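Local coordinates for phosphoribosylaminoimidazole-succinocarboxamide synthase (Pyrococcus horikoshii, PDB 3U55), which catalyses the ATP-dependent joining of L-aspartate to the carboxylate of 5-amino-1-(5-phosphoribosyl)imidazole-4-carboxylate, giving SAICAR in de novo purine biosynthesis, at residues E145-N157 with F174-L188. Residues are numbered along the deposited sequence; the frame is centred on the assembly and turned at random. Where two conformers were deposited one is given.
Sequences EIKKIEEIALKVN and FKLEFGKDKNGDIVL
I149 and I152, one turn apart on the helix, share the ring of F178 between their CG2 methyls. I152 CG2 meets the ring edge at CE1, 3.6 Å away and near the ring plane, while I149 CG2 approaches CE2 obliquely at 3.8 Å. In both isoleucines CG2 stands anti to the backbone N, which leaves the CG1 branch for I186: I149 CG1 and I152 CD1 each lie 3.9 Å from I186 CG2. I186 also reaches back along the helix, its CD1 3.7 Å from K148 CB.

Such layering illustrates how a helix covers one face of an antiparallel sheet. Here helix 143-165 leads into strand 169-180, which turns back at D181-G184, a type I turn, to form a beta hairpin with strand 186-188; the axis of segment 145-157 runs at 33° to this last strand. Further along, L176 CD1 packs on A153, and V156 CG1 touches F174 CE1 obliquely.

Polar atoms lie at both ends of the contact. N157 OD1, which accepts a hydrogen bond from N94, sits near the plane of the F174 ring at its edge, 3.2 Å from CE2. At the other end K180, its chain bent at chi2 and chi3, brings NZ to E145 OE2 in a 3.0 Å salt bridge, entering 55° out of the carboxylate plane. Y86 also bonds that oxygen. A methionine in place of K180 would probably leave the E145 carboxylate without its cationic mate, held by Y86 and S142.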
# COMPACT_ATOMS: atom_id res chain seq x y z
N GLU A 145 -13.16 -11.88 0.49
CA GLU A 145 -11.99 -12.75 0.27
C GLU A 145 -10.75 -12.18 0.93
O GLU A 145 -10.00 -12.90 1.59
CB GLU A 145 -11.73 -12.94 -1.22
CG GLU A 145 -12.65 -13.94 -1.88
CD GLU A 145 -12.56 -13.87 -3.39
OE1 GLU A 145 -13.09 -12.91 -3.98
OE2 GLU A 145 -11.95 -14.78 -3.99
N ILE A 146 -10.53 -10.88 0.77
CA ILE A 146 -9.39 -10.22 1.42
C ILE A 146 -9.46 -10.35 2.94
O ILE A 146 -8.46 -10.69 3.57
CB ILE A 146 -9.27 -8.74 1.00
CG1 ILE A 146 -8.79 -8.66 -0.45
CG2 ILE A 146 -8.28 -8.00 1.93
CD1 ILE A 146 -7.37 -9.22 -0.70
N LYS A 147 -10.64 -10.11 3.52
CA LYS A 147 -10.82 -10.25 4.96
C LYS A 147 -10.53 -11.67 5.45
O LYS A 147 -9.83 -11.85 6.46
CB LYS A 147 -12.22 -9.81 5.40
CG LYS A 147 -12.38 -8.30 5.50
CD LYS A 147 -13.85 -7.92 5.69
CE LYS A 147 -14.02 -6.41 5.84
NZ LYS A 147 -15.45 -6.02 5.77
N LYS A 148 -11.04 -12.66 4.72
CA LYS A 148 -10.76 -14.07 5.04
C LYS A 148 -9.27 -14.39 4.98
O LYS A 148 -8.74 -15.08 5.86
CB LYS A 148 -11.54 -15.02 4.11
CG LYS A 148 -13.02 -15.17 4.46
CD LYS A 148 -13.72 -16.09 3.46
CE LYS A 148 -15.06 -16.60 4.01
NZ LYS A 148 -15.96 -15.49 4.43
N ILE A 149 -8.61 -13.89 3.94
CA ILE A 149 -7.17 -14.08 3.76
C ILE A 149 -6.36 -13.50 4.94
O ILE A 149 -5.49 -14.18 5.48
CB ILE A 149 -6.68 -13.49 2.41
CG1 ILE A 149 -7.12 -14.39 1.24
CG2 ILE A 149 -5.16 -13.31 2.40
CD1 ILE A 149 -7.10 -13.69 -0.13
N GLU A 150 -6.67 -12.27 5.34
CA GLU A 150 -5.94 -11.64 6.45
C GLU A 150 -6.23 -12.32 7.80
O GLU A 150 -5.34 -12.44 8.64
CB GLU A 150 -6.18 -10.13 6.51
CG GLU A 150 -5.68 -9.42 5.24
CD GLU A 150 -5.52 -7.92 5.36
OE1 GLU A 150 -6.23 -7.28 6.19
OE2 GLU A 150 -4.71 -7.37 4.59
N GLU A 151 -7.46 -12.78 7.97
CA GLU A 151 -7.85 -13.53 9.17
C GLU A 151 -7.03 -14.81 9.30
O GLU A 151 -6.48 -15.11 10.37
CB GLU A 151 -9.36 -13.83 9.11
CG GLU A 151 -9.91 -14.59 10.30
CD GLU A 151 -11.41 -14.82 10.19
OE1 GLU A 151 -12.10 -14.72 11.22
OE2 GLU A 151 -11.90 -15.08 9.07
N ILE A 152 -6.93 -15.56 8.20
CA ILE A 152 -6.10 -16.77 8.15
C ILE A 152 -4.64 -16.42 8.47
O ILE A 152 -4.03 -17.04 9.34
CB ILE A 152 -6.19 -17.50 6.78
CG1 ILE A 152 -7.61 -18.03 6.53
CG2 ILE A 152 -5.20 -18.66 6.73
CD1 ILE A 152 -7.88 -18.40 5.04
N ALA A 153 -4.10 -15.42 7.78
CA ALA A 153 -2.71 -15.01 7.97
C ALA A 153 -2.41 -14.63 9.42
O ALA A 153 -1.36 -14.99 9.96
CB ALA A 153 -2.35 -13.85 7.04
N LEU A 154 -3.33 -13.89 10.05
CA LEU A 154 -3.15 -13.49 11.45
C LEU A 154 -3.24 -14.67 12.42
O LEU A 154 -2.52 -14.70 13.42
CB LEU A 154 -4.15 -12.39 11.84
CG LEU A 154 -3.84 -11.01 11.26
CD1 LEU A 154 -4.99 -10.04 11.53
CD2 LEU A 154 -2.52 -10.45 11.82
N LYS A 155 -4.11 -15.64 12.13
CA LYS A 155 -4.17 -16.87 12.94
C LYS A 155 -2.88 -17.69 12.79
O LYS A 155 -2.29 -18.12 13.78
CB LYS A 155 -5.41 -17.70 12.60
CG LYS A 155 -5.47 -19.02 13.36
CD LYS A 155 -6.79 -19.75 13.17
CE LYS A 155 -6.69 -21.15 13.79
NZ LYS A 155 -7.95 -21.93 13.63
N VAL A 156 -2.45 -17.89 11.54
CA VAL A 156 -1.17 -18.54 11.23
C VAL A 156 -0.04 -17.88 12.02
O VAL A 156 0.79 -18.56 12.63
CB VAL A 156 -0.85 -18.49 9.71
CG1 VAL A 156 0.60 -18.92 9.43
CG2 VAL A 156 -1.85 -19.38 8.93
N ASN A 157 -0.02 -16.55 12.00
CA ASN A 157 0.97 -15.80 12.76
C ASN A 157 0.98 -16.20 14.23
O ASN A 157 2.04 -16.53 14.75
CB ASN A 157 0.75 -14.30 12.61
CG ASN A 157 1.85 -13.47 13.29
OD1 ASN A 157 3.04 -13.79 13.20
ND2 ASN A 157 1.44 -12.40 13.96
N PHE A 174 6.85 -13.07 7.97
CA PHE A 174 6.78 -14.19 7.02
C PHE A 174 5.87 -13.84 5.86
O PHE A 174 5.04 -12.93 5.96
CB PHE A 174 6.35 -15.50 7.70
CG PHE A 174 4.98 -15.45 8.32
CD1 PHE A 174 3.88 -15.95 7.64
CD2 PHE A 174 4.80 -14.90 9.59
CE1 PHE A 174 2.60 -15.90 8.20
CE2 PHE A 174 3.52 -14.85 10.17
CZ PHE A 174 2.42 -15.35 9.46
N LYS A 175 6.04 -14.57 4.76
CA LYS A 175 5.28 -14.33 3.53
C LYS A 175 4.46 -15.57 3.18
O LYS A 175 4.99 -16.68 3.13
CB LYS A 175 6.23 -13.98 2.40
CG LYS A 175 5.55 -13.53 1.11
N LEU A 176 3.17 -15.35 2.93
CA LEU A 176 2.26 -16.43 2.52
C LEU A 176 1.68 -16.20 1.13
O LEU A 176 1.58 -15.07 0.66
CB LEU A 176 1.10 -16.57 3.50
CG LEU A 176 1.37 -16.85 4.99
CD1 LEU A 176 0.04 -16.90 5.73
CD2 LEU A 176 2.18 -18.12 5.22
N GLU A 177 1.29 -17.30 0.49
CA GLU A 177 0.47 -17.25 -0.71
C GLU A 177 -0.75 -18.13 -0.48
O GLU A 177 -0.71 -19.04 0.35
CB GLU A 177 1.27 -17.70 -1.94
CG GLU A 177 2.55 -16.89 -2.18
CD GLU A 177 3.17 -17.13 -3.55
OE1 GLU A 177 2.55 -17.79 -4.40
OE2 GLU A 177 4.29 -16.62 -3.77
N PHE A 178 -1.82 -17.85 -1.21
CA PHE A 178 -3.09 -18.54 -1.05
C PHE A 178 -3.70 -18.82 -2.41
O PHE A 178 -3.40 -18.13 -3.40
CB PHE A 178 -4.09 -17.66 -0.29
CG PHE A 178 -3.73 -17.41 1.15
CD1 PHE A 178 -4.22 -18.24 2.15
CD2 PHE A 178 -2.92 -16.33 1.50
CE1 PHE A 178 -3.90 -18.01 3.49
CE2 PHE A 178 -2.60 -16.09 2.83
CZ PHE A 178 -3.10 -16.93 3.83
N GLY A 179 -4.58 -19.81 -2.44
CA GLY A 179 -5.38 -20.09 -3.62
C GLY A 179 -6.75 -20.58 -3.18
O GLY A 179 -6.99 -20.78 -1.98
N LYS A 180 -7.63 -20.77 -4.15
CA LYS A 180 -8.98 -21.22 -3.89
C LYS A 180 -9.17 -22.65 -4.40
O LYS A 180 -8.76 -22.97 -5.53
CB LYS A 180 -9.96 -20.26 -4.55
CG LYS A 180 -11.31 -20.18 -3.87
CD LYS A 180 -11.90 -18.78 -3.92
CE LYS A 180 -12.45 -18.43 -5.28
NZ LYS A 180 -13.28 -17.18 -5.23
N ASP A 181 -9.76 -23.51 -3.57
CA ASP A 181 -9.99 -24.91 -3.94
C ASP A 181 -11.33 -25.05 -4.67
O ASP A 181 -12.02 -24.05 -4.90
CB ASP A 181 -9.87 -25.85 -2.71
CG ASP A 181 -10.99 -25.68 -1.69
OD1 ASP A 181 -12.06 -25.13 -2.01
OD2 ASP A 181 -10.80 -26.13 -0.53
N LYS A 182 -11.70 -26.27 -5.03
CA LYS A 182 -12.91 -26.46 -5.84
C LYS A 182 -14.20 -26.12 -5.08
O LYS A 182 -15.22 -25.80 -5.70
CB LYS A 182 -12.95 -27.87 -6.45
CG LYS A 182 -11.89 -28.08 -7.52
CD LYS A 182 -11.84 -29.53 -7.99
N ASN A 183 -14.15 -26.16 -3.75
CA ASN A 183 -15.29 -25.76 -2.91
C ASN A 183 -15.41 -24.25 -2.69
O ASN A 183 -16.34 -23.79 -2.03
CB ASN A 183 -15.20 -26.45 -1.54
CG ASN A 183 -15.52 -27.93 -1.60
OD1 ASN A 183 -16.35 -28.36 -2.40
ND2 ASN A 183 -14.85 -28.71 -0.76
N GLY A 184 -14.46 -23.49 -3.23
CA GLY A 184 -14.41 -22.04 -3.02
C GLY A 184 -13.75 -21.62 -1.72
O GLY A 184 -13.77 -20.43 -1.37
N ASP A 185 -13.16 -22.57 -0.99
CA ASP A 185 -12.46 -22.28 0.26
C ASP A 185 -11.06 -21.74 -0.00
O ASP A 185 -10.40 -22.14 -0.96
CB ASP A 185 -12.35 -23.52 1.16
CG ASP A 185 -13.70 -23.98 1.69
OD1 ASP A 185 -13.85 -25.19 1.93
OD2 ASP A 185 -14.60 -23.15 1.88
N ILE A 186 -10.60 -20.86 0.87
CA ILE A 186 -9.28 -20.25 0.74
C ILE A 186 -8.24 -21.10 1.46
O ILE A 186 -8.36 -21.38 2.66
CB ILE A 186 -9.30 -18.78 1.23
CG1 ILE A 186 -10.29 -17.97 0.38
CG2 ILE A 186 -7.89 -18.17 1.19
CD1 ILE A 186 -10.59 -16.58 0.90
N VAL A 187 -7.23 -21.49 0.70
CA VAL A 187 -6.25 -22.49 1.13
C VAL A 187 -4.83 -21.92 1.08
O VAL A 187 -4.43 -21.31 0.09
CB VAL A 187 -6.34 -23.74 0.21
CG1 VAL A 187 -5.31 -24.79 0.60
CG2 VAL A 187 -7.76 -24.34 0.26
N LEU A 188 -4.09 -22.12 2.17
CA LEU A 188 -2.69 -21.70 2.27
C LEU A 188 -1.82 -22.55 1.35
O LEU A 188 -1.88 -23.79 1.40
CB LEU A 188 -2.21 -21.81 3.71
CG LEU A 188 -0.78 -21.33 3.97
CD1 LEU A 188 -0.66 -19.87 3.56
CD2 LEU A 188 -0.40 -21.52 5.43